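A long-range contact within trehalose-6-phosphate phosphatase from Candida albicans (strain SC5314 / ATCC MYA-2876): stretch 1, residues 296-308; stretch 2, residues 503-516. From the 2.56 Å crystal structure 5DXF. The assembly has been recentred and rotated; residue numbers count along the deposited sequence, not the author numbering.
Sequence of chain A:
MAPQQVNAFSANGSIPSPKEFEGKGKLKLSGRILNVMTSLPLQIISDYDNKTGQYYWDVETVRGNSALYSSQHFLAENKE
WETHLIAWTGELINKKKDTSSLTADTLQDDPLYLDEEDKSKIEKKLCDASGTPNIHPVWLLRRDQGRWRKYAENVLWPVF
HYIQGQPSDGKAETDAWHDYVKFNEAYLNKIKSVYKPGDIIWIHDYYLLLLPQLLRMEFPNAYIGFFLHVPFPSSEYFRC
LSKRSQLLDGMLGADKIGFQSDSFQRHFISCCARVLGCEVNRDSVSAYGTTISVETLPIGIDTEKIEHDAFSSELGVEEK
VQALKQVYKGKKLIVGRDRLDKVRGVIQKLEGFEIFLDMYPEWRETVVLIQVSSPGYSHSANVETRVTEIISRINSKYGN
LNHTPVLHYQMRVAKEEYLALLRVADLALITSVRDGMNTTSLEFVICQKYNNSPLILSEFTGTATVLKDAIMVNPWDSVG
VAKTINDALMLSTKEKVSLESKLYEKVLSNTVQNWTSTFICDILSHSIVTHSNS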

ATOM      1  N   THR A 296      -3.709   9.491  13.133  1.00 56.93           N
ATOM      2  CA  THR A 296      -2.645   8.625  12.646  1.00 61.27           C
ATOM      3  C   THR A 296      -2.957   7.198  13.061  1.00 61.37           C
ATOM      4  O   THR A 296      -2.927   6.869  14.246  1.00 54.51           O
ATOM      5  CB  THR A 296      -1.268   9.028  13.187  1.00 64.27           C
ATOM      6  OG1 THR A 296      -0.972  10.375  12.797  1.00 61.40           O
ATOM      7  CG2 THR A 296      -0.194   8.095  12.643  1.00 56.46           C
ATOM      8  N   LEU A 297      -3.364   6.383  12.097  1.00 64.36           N
ATOM      9  CA  LEU A 297      -3.741   4.994  12.335  1.00 50.31           C
ATOM     10  C   LEU A 297      -3.135   4.057  11.308  1.00 43.96           C
ATOM     11  O   LEU A 297      -3.816   3.647  10.375  1.00 41.26           O
ATOM     12  CB  LEU A 297      -5.260   4.851  12.343  1.00 58.85           C
ATOM     13  CG  LEU A 297      -5.792   3.633  13.093  1.00 55.79           C
ATOM     14  CD1 LEU A 297      -5.435   3.705  14.560  1.00 58.57           C
ATOM     15  CD2 LEU A 297      -7.287   3.494  12.921  1.00 62.40           C
ATOM     16  N   PRO A 298      -1.791   3.715  11.513  1.00 46.46           N
ATOM     17  CA  PRO A 298      -1.231   2.894  10.425  1.00 54.24           C
ATOM     18  C   PRO A 298      -1.947   1.564  10.247  1.00 53.67           C
ATOM     19  O   PRO A 298      -2.257   0.896  11.214  1.00 55.86           O
ATOM     20  CB  PRO A 298       0.219   2.660  10.851  1.00 41.75           C
ATOM     21  CG  PRO A 298       0.209   2.756  12.315  1.00 44.71           C
ATOM     22  CD  PRO A 298      -0.643   3.944  12.521  1.00 51.71           C
ATOM     23  N   ILE A 299      -2.197   1.191   9.000  1.00 56.54           N
ATOM     24  CA  ILE A 299      -2.867  -0.062   8.686  1.00 57.51           C
ATOM     25  C   ILE A 299      -2.009  -1.282   8.968  1.00 57.45           C
ATOM     26  O   ILE A 299      -0.792  -1.239   8.853  1.00 53.06           O
ATOM     27  CB  ILE A 299      -3.341  -0.112   7.229  1.00 56.68           C
ATOM     28  CG1 ILE A 299      -4.357  -1.234   7.051  1.00 53.62           C
ATOM     29  CG2 ILE A 299      -2.167  -0.302   6.290  1.00 45.14           C
ATOM     30  CD1 ILE A 299      -5.279  -1.025   5.878  1.00 54.18           C
ATOM     31  N   GLY A 300      -2.665  -2.370   9.349  1.00 70.75           N
ATOM     32  CA  GLY A 300      -1.977  -3.617   9.623  1.00 62.86           C
ATOM     33  C   GLY A 300      -2.404  -4.693   8.641  1.00 53.31           C
ATOM     34  O   GLY A 300      -3.346  -4.497   7.873  1.00 46.16           O
ATOM     35  N   ILE A 301      -1.679  -5.801   8.662  1.00 61.21           N
ATOM     36  CA  ILE A 301      -1.990  -6.985   7.874  1.00 63.03           C
ATOM     37  C   ILE A 301      -2.925  -7.957   8.582  1.00 58.31           C
ATOM     38  O   ILE A 301      -3.148  -7.856   9.773  1.00 58.37           O
ATOM     39  CB  ILE A 301      -0.716  -7.714   7.420  1.00 56.53           C
ATOM     40  CG1 ILE A 301       0.223  -7.950   8.584  1.00 52.06           C
ATOM     41  CG2 ILE A 301       0.012  -6.898   6.376  1.00 62.44           C
ATOM     42  CD1 ILE A 301       1.559  -8.506   8.157  1.00 58.46           C
ATOM     43  N   ASP A 302      -3.467  -8.904   7.833  1.00 66.85           N
ATOM     44  CA  ASP A 302      -4.246  -9.972   8.421  1.00 60.57           C
ATOM     45  C   ASP A 302      -3.265 -11.021   8.843  1.00 62.18           C
ATOM     46  O   ASP A 302      -2.923 -11.906   8.087  1.00 62.35           O
ATOM     47  CB  ASP A 302      -5.177 -10.569   7.392  1.00 63.70           C
ATOM     48  CG  ASP A 302      -6.077 -11.604   7.970  1.00 64.60           C
ATOM     49  OD1 ASP A 302      -5.696 -12.214   8.981  1.00 65.14           O
ATOM     50  OD2 ASP A 302      -7.171 -11.795   7.422  1.00 67.02           O
ATOM     51  N   THR A 303      -2.797 -10.891  10.070  1.00 67.11           N
ATOM     52  CA  THR A 303      -1.713 -11.702  10.575  1.00 66.79           C
ATOM     53  C   THR A 303      -2.027 -13.181  10.658  1.00 72.31           C
ATOM     54  O   THR A 303      -1.186 -14.011  10.364  1.00 69.99           O
ATOM     55  CB  THR A 303      -1.290 -11.212  11.955  1.00 63.64           C
ATOM     56  OG1 THR A 303      -1.143  -9.797  11.911  1.00 75.33           O
ATOM     57  CG2 THR A 303       0.020 -11.806  12.331  1.00 73.79           C
ATOM     58  N   GLU A 304      -3.230 -13.510  11.086  1.00 72.32           N
ATOM     59  CA  GLU A 304      -3.591 -14.918  11.274  1.00 79.91           C
ATOM     60  C   GLU A 304      -3.593 -15.681   9.951  1.00 70.63           C
ATOM     61  O   GLU A 304      -3.096 -16.807   9.889  1.00 76.84           O
ATOM     62  CB  GLU A 304      -4.957 -15.063  11.984  1.00 83.24           C
ATOM     63  CG  GLU A 304      -6.229 -14.896  11.128  1.00 84.18           C
ATOM     64  CD  GLU A 304      -7.471 -15.473  11.802  1.00 92.34           C
ATOM     65  OE1 GLU A 304      -7.362 -16.551  12.426  1.00 81.50           O
ATOM     66  OE2 GLU A 304      -8.555 -14.853  11.710  1.00 89.74           O
ATOM     67  N   LYS A 305      -4.122 -15.069   8.895  1.00 63.24           N
ATOM     68  CA  LYS A 305      -4.210 -15.742   7.608  1.00 64.67           C
ATOM     69  C   LYS A 305      -2.844 -15.875   6.951  1.00 62.58           C
ATOM     70  O   LYS A 305      -2.531 -16.912   6.377  1.00 67.55           O
ATOM     71  CB  LYS A 305      -5.172 -15.011   6.665  1.00 59.34           C
ATOM     72  CG  LYS A 305      -5.325 -15.710   5.322  1.00 61.20           C
ATOM     73  CD  LYS A 305      -6.674 -15.430   4.680  1.00 70.59           C
ATOM     74  CE  LYS A 305      -6.947 -16.432   3.576  1.00 66.05           C
ATOM     75  NZ  LYS A 305      -6.775 -17.813   4.098  1.00 59.97           N
ATOM     76  N   ILE A 306      -2.035 -14.825   7.034  1.00 63.46           N
ATOM     77  CA  ILE A 306      -0.691 -14.855   6.470  1.00 61.89           C
ATOM     78  C   ILE A 306       0.183 -15.878   7.187  1.00 60.25           C
ATOM     79  O   ILE A 306       0.911 -16.634   6.550  1.00 57.54           O
ATOM     80  CB  ILE A 306      -0.024 -13.464   6.536  1.00 56.56           C
ATOM     81  CG1 ILE A 306      -0.678 -12.530   5.519  1.00 55.85           C
ATOM     82  CG2 ILE A 306       1.474 -13.561   6.279  1.00 55.42           C
ATOM     83  CD1 ILE A 306      -0.526 -11.072   5.852  1.00 60.79           C
ATOM     84  N   GLU A 307       0.099 -15.913   8.513  1.00 63.86           N
ATOM     85  CA  GLU A 307       0.839 -16.909   9.281  1.00 69.22           C
ATOM     86  C   GLU A 307       0.369 -18.320   8.921  1.00 66.98           C
ATOM     87  O   GLU A 307       1.187 -19.212   8.650  1.00 63.03           O
ATOM     88  CB  GLU A 307       0.687 -16.654  10.779  1.00 64.33           C
ATOM     89  CG  GLU A 307       1.582 -17.513  11.643  1.00 65.92           C
ATOM     90  CD  GLU A 307       1.753 -16.946  13.035  1.00 66.91           C
ATOM     91  OE1 GLU A 307       2.259 -17.670  13.918  1.00 61.55           O
ATOM     92  OE2 GLU A 307       1.388 -15.769  13.247  1.00 75.61           O
ATOM     93  N   HIS A 308      -0.938 -18.504   8.815  1.00 58.98           N
ATOM     94  CA  HIS A 308      -1.461 -19.809   8.490  1.00 64.59           C
ATOM     95  C   HIS A 308      -1.004 -20.323   7.128  1.00 70.51           C
ATOM     96  O   HIS A 308      -0.538 -21.454   7.009  1.00 66.94           O
ATOM     97  CB  HIS A 308      -2.986 -19.728   8.500  1.00 66.40           C
ATOM     98  CG  HIS A 308      -3.659 -20.947   7.962  1.00 77.87           C
ATOM     99  ND1 HIS A 308      -4.360 -20.945   6.778  1.00 78.44           N
ATOM    100  CD2 HIS A 308      -3.733 -22.209   8.441  1.00 71.98           C
ATOM    101  CE1 HIS A 308      -4.838 -22.153   6.552  1.00 80.51           C
ATOM    102  NE2 HIS A 308      -4.471 -22.938   7.546  1.00 81.77           N
ATOM    103  N   LEU A 503      10.063  -7.337  16.792  1.00 57.04           N
ATOM    104  CA  LEU A 503       9.337  -6.965  15.582  1.00 57.39           C
ATOM    105  C   LEU A 503       8.073  -7.794  15.384  1.00 51.26           C
ATOM    106  O   LEU A 503       7.063  -7.284  14.905  1.00 51.23           O
ATOM    107  CB  LEU A 503      10.228  -7.112  14.351  1.00 58.90           C
ATOM    108  CG  LEU A 503      11.496  -6.264  14.316  1.00 61.40           C
ATOM    109  CD1 LEU A 503      12.288  -6.562  13.054  1.00 50.52           C
ATOM    110  CD2 LEU A 503      11.144  -4.791  14.400  1.00 57.57           C
ATOM    111  N   TYR A 504       8.129  -9.069  15.751  1.00 62.13           N
ATOM    112  CA  TYR A 504       6.999  -9.967  15.545  1.00 57.27           C
ATOM    113  C   TYR A 504       5.826  -9.564  16.422  1.00 62.46           C
ATOM    114  O   TYR A 504       4.722  -9.360  15.918  1.00 61.37           O
ATOM    115  CB  TYR A 504       7.396 -11.416  15.813  1.00 56.18           C
ATOM    116  CG  TYR A 504       6.315 -12.427  15.524  1.00 62.09           C
ATOM    117  CD1 TYR A 504       5.995 -12.783  14.220  1.00 56.58           C
ATOM    118  CD2 TYR A 504       5.622 -13.036  16.557  1.00 67.08           C
ATOM    119  CE1 TYR A 504       5.003 -13.718  13.956  1.00 61.99           C
ATOM    120  CE2 TYR A 504       4.634 -13.967  16.307  1.00 73.31           C
ATOM    121  CZ  TYR A 504       4.329 -14.305  15.009  1.00 71.56           C
ATOM    122  OH  TYR A 504       3.341 -15.233  14.778  1.00 63.56           O
ATOM    123  N   GLU A 505       6.051  -9.429  17.727  1.00 67.52           N
ATOM    124  CA  GLU A 505       4.957  -8.987  18.591  1.00 66.30           C
ATOM    125  C   GLU A 505       4.546  -7.545  18.272  1.00 58.70           C
ATOM    126  O   GLU A 505       3.389  -7.175  18.472  1.00 56.82           O
ATOM    127  CB  GLU A 505       5.320  -9.132  20.075  1.00 63.71           C
ATOM    128  CG  GLU A 505       6.770  -8.888  20.424  1.00 68.97           C
ATOM    129  CD  GLU A 505       6.972  -8.751  21.914  1.00 85.97           C
ATOM    130  OE1 GLU A 505       6.832  -9.763  22.637  1.00 98.85           O
ATOM    131  OE2 GLU A 505       7.261  -7.622  22.364  1.00 86.24           O
ATOM    132  N   LYS A 506       5.474  -6.741  17.752  1.00 55.24           N
ATOM    133  CA  LYS A 506       5.114  -5.378  17.362  1.00 58.95           C
ATOM    134  C   LYS A 506       4.147  -5.376  16.176  1.00 60.35           C
ATOM    135  O   LYS A 506       3.234  -4.552  16.110  1.00 58.47           O
ATOM    136  CB  LYS A 506       6.350  -4.545  17.021  1.00 62.74           C
ATOM    137  CG  LYS A 506       6.053  -3.052  16.927  1.00 71.13           C
ATOM    138  CD  LYS A 506       5.428  -2.538  18.223  1.00 76.13           C
ATOM    139  CE  LYS A 506       5.000  -1.081  18.114  1.00 71.44           C
ATOM    140  NZ  LYS A 506       3.980  -0.874  17.049  1.00 71.81           N
ATOM    141  N   VAL A 507       4.358  -6.302  15.243  1.00 52.60           N
ATOM    142  CA  VAL A 507       3.471  -6.482  14.099  1.00 55.03           C
ATOM    143  C   VAL A 507       2.137  -7.072  14.545  1.00 61.54           C
ATOM    144  O   VAL A 507       1.073  -6.643  14.091  1.00 58.74           O
ATOM    145  CB  VAL A 507       4.108  -7.399  13.027  1.00 62.76           C
ATOM    146  CG1 VAL A 507       3.083  -7.803  11.979  1.00 46.71           C
ATOM    147  CG2 VAL A 507       5.285  -6.700  12.369  1.00 52.81           C
ATOM    148  N   LEU A 508       2.226  -8.045  15.435  1.00 63.88           N
ATOM    149  CA  LEU A 508       1.077  -8.728  15.971  1.00 59.91           C
ATOM    150  C   LEU A 508       0.221  -7.766  16.778  1.00 68.03           C
ATOM    151  O   LEU A 508      -0.966  -7.986  16.970  1.00 63.42           O
ATOM    152  CB  LEU A 508       1.526  -9.919  16.797  1.00 66.72           C
ATOM    153  CG  LEU A 508       1.578 -11.239  16.025  1.00 75.49           C
ATOM    154  CD1 LEU A 508       2.878 -11.400  15.262  1.00 68.10           C
ATOM    155  CD2 LEU A 508       1.350 -12.420  16.945  1.00 61.94           C
ATOM    156  N   SER A 509       0.842  -6.703  17.264  1.00 60.95           N
ATOM    157  CA  SER A 509       0.142  -5.676  18.016  1.00 60.87           C
ATOM    158  C   SER A 509      -0.939  -5.009  17.190  1.00 64.75           C
ATOM    159  O   SER A 509      -2.022  -4.735  17.684  1.00 71.39           O
ATOM    160  CB  SER A 509       1.129  -4.617  18.471  1.00 20.00           C
ATOM    161  OG  SER A 509       1.312  -4.675  19.863  1.00 20.00           O
ATOM    162  N   ASN A 510      -0.653  -4.733  15.929  1.00 70.08           N
ATOM    163  CA  ASN A 510      -1.674  -4.196  15.057  1.00 65.76           C
ATOM    164  C   ASN A 510      -2.055  -5.195  13.978  1.00 63.13           C
ATOM    165  O   ASN A 510      -1.326  -5.406  13.031  1.00 70.24           O
ATOM    166  CB  ASN A 510      -1.172  -2.892  14.438  1.00 66.06           C
ATOM    167  CG  ASN A 510      -2.256  -2.124  13.719  1.00 64.55           C
ATOM    168  OD1 ASN A 510      -3.368  -1.994  14.203  1.00 67.30           O
ATOM    169  ND2 ASN A 510      -1.924  -1.599  12.556  1.00 65.73           N
ATOM    170  N   THR A 511      -3.229  -5.783  14.109  1.00 63.08           N
ATOM    171  CA  THR A 511      -3.751  -6.658  13.072  1.00 62.76           C
ATOM    172  C   THR A 511      -4.587  -5.796  12.152  1.00 56.94           C
ATOM    173  O   THR A 511      -4.970  -4.683  12.533  1.00 52.89           O
ATOM    174  CB  THR A 511      -4.605  -7.793  13.658  1.00 59.55           C
ATOM    175  OG1 THR A 511      -5.832  -7.242  14.145  1.00 59.68           O
ATOM    176  CG2 THR A 511      -3.875  -8.475  14.811  1.00 56.62           C
ATOM    177  N   VAL A 512      -4.871  -6.279  10.945  1.00 53.24           N
ATOM    178  CA  VAL A 512      -5.785  -5.536  10.081  1.00 62.76           C
ATOM    179  C   VAL A 512      -7.118  -5.406  10.864  1.00 59.89           C
ATOM    180  O   VAL A 512      -7.598  -4.298  11.071  1.00 59.08           O
ATOM    181  CB  VAL A 512      -5.978  -6.196   8.671  1.00 61.59           C
ATOM    182  CG1 VAL A 512      -6.741  -7.527   8.757  1.00 54.14           C
ATOM    183  CG2 VAL A 512      -6.665  -5.211   7.703  1.00 55.25           C
ATOM    184  N   GLN A 513      -7.646  -6.524  11.374  1.00 58.96           N
ATOM    185  CA  GLN A 513      -8.938  -6.575  12.066  1.00 57.94           C
ATOM    186  C   GLN A 513      -9.058  -5.524  13.176  1.00 60.21           C
ATOM    187  O   GLN A 513     -10.042  -4.769  13.243  1.00 57.84           O
ATOM    188  CB  GLN A 513      -9.183  -7.983  12.633  1.00 58.41           C
ATOM    189  CG  GLN A 513      -9.220  -9.089  11.573  1.00 58.65           C
ATOM    190  CD  GLN A 513      -7.839  -9.646  11.251  1.00 57.57           C
ATOM    191  OE1 GLN A 513      -6.821  -9.117  11.699  1.00 55.43           O
ATOM    192  NE2 GLN A 513      -7.803 -10.728  10.481  1.00 61.00           N
ATOM    193  N   ASN A 514      -8.040  -5.449  14.022  1.00 60.03           N
ATOM    194  CA  ASN A 514      -8.062  -4.500  15.117  1.00 63.61           C
ATOM    195  C   ASN A 514      -7.941  -3.069  14.606  1.00 64.14           C
ATOM    196  O   ASN A 514      -8.464  -2.147  15.226  1.00 62.07           O
ATOM    197  CB  ASN A 514      -6.948  -4.802  16.132  1.00 62.01           C
ATOM    198  CG  ASN A 514      -6.878  -3.769  17.247  1.00 74.56           C
ATOM    199  OD1 ASN A 514      -5.998  -2.909  17.253  1.00 82.54           O
ATOM    200  ND2 ASN A 514      -7.808  -3.849  18.195  1.00 69.68           N
ATOM    201  N   TRP A 515      -7.151  -2.870  13.558  1.00 64.87           N
ATOM    202  CA  TRP A 515      -7.009  -1.550  12.969  1.00 53.30           C
ATOM    203  C   TRP A 515      -8.331  -1.128  12.388  1.00 57.17           C
ATOM    204  O   TRP A 515      -8.785  -0.016  12.586  1.00 56.48           O
ATOM    205  CB  TRP A 515      -5.927  -1.561  11.889  1.00 53.59           C
ATOM    206  CG  TRP A 515      -5.900  -0.354  10.993  1.00 56.77           C
ATOM    207  CD1 TRP A 515      -5.128   0.747  11.138  1.00 56.67           C
ATOM    208  CD2 TRP A 515      -6.666  -0.147   9.807  1.00 53.87           C
ATOM    209  NE1 TRP A 515      -5.367   1.633  10.130  1.00 52.54           N
ATOM    210  CE2 TRP A 515      -6.309   1.104   9.295  1.00 56.64           C
ATOM    211  CE3 TRP A 515      -7.618  -0.900   9.127  1.00 52.00           C
ATOM    212  CZ2 TRP A 515      -6.871   1.620   8.141  1.00 58.39           C
ATOM    213  CZ3 TRP A 515      -8.173  -0.392   7.992  1.00 53.54           C
ATOM    214  CH2 TRP A 515      -7.800   0.854   7.502  1.00 60.19           C
ATOM    215  N   THR A 516      -8.971  -2.041  11.685  1.00 55.14           N
ATOM    216  CA  THR A 516     -10.248  -1.730  11.083  1.00 64.96           C
ATOM    217  C   THR A 516     -11.321  -1.472  12.139  1.00 63.30           C
ATOM    218  O   THR A 516     -12.116  -0.556  12.016  1.00 68.88           O
ATOM    219  CB  THR A 516     -10.653  -2.722   9.958  1.00 20.00           C
ATOM    220  OG1 THR A 516     -12.040  -3.051  10.056  1.00 20.00           O
ATOM    221  CG2 THR A 516      -9.808  -3.989   9.971  1.00 20.00           C
TER
HETATM  222  O   HOH W   1       0.291  -5.866  11.217  1.00 53.60           O

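Contact between the loop 297-302 with its following helix and the two helices of residues 503-516, which brings together residues at least 197 positions apart and buries 727 Å². Trp515 gives up the most surface. Its CA-to-CB bond points toward the loop, and with chi1 167° (t) and chi2 95° the indole lies so that NE1 donates to the backbone O of Leu297 (2.6 Å, 154° at the hydrogen) while the ring lies between two residues. Over one face sits Ile299 CA, 3.5 Å from the centroid of the five-membered ring; over the opposite face is Leu297 CD2, at 4.2 Å from the same centroid. Both are CH-pi contacts. Leu297 reaches this place although its CA-to-CB bond points sideways: with chi1 t and chi2 p its end turns to the indole, CG lying 3.5 Å from Trp515 CD1. Ile299, extended in t,t, runs along the ring and sets CD1 3.5 Å from Trp515 CH2.

Asn510 (chi1 t, chi2 43°) also swings its end inward, and ND2 makes a weak hydrogen bond to Pro298 O (2.9 Å, 125°). Gly300 passes closest to the second stretch, its CA 4.3 Å from Val512 CA. It has no side chain, and an ideal CB would stand 2.6 Å from Asn510 O, a clash; the absence of a CB permits this approach. Next, Ile301 O accepts from Val512 N (2.6 Å), so the start of the 512-516 helix is tied to the loop. Ile301 itself (p,t) points its CA-to-CB bond away, yet CD1 still comes within 4.2 Å of Val507 CG1. Water 1 bridges the backbones, accepting from Ile301 N (3.2 Å) and donating to Asn510 O (2.5 Å).

Two helix N-caps lie side by side here. Asp302, chi1 t, uses OD1 twice: it caps its own helix by accepting from Lys305 N (3.3 Å) and takes a hydrogen bond from Gln513 NE2 (3.0 Å). Gln513 brings its amide there through chi1 m and chi2 p, with chi3 near -8°. Thr511 (chi1 p) caps the other helix, its OG1 accepting from Asn514 N (2.8 Å), and it makes a weak hydrogen bond from OG1 to Gln513 OE1 (3.2 Å). Thr303 points toward the second stretch and packs CG2 4.0 Å from Leu508 CG.

At the far end, Glu307, extended with chi1 and chi2 both t, meets Tyr504: OH donates to OE2 at 2.5 Å, with the carboxylate oxygen at the ring edge, near its plane.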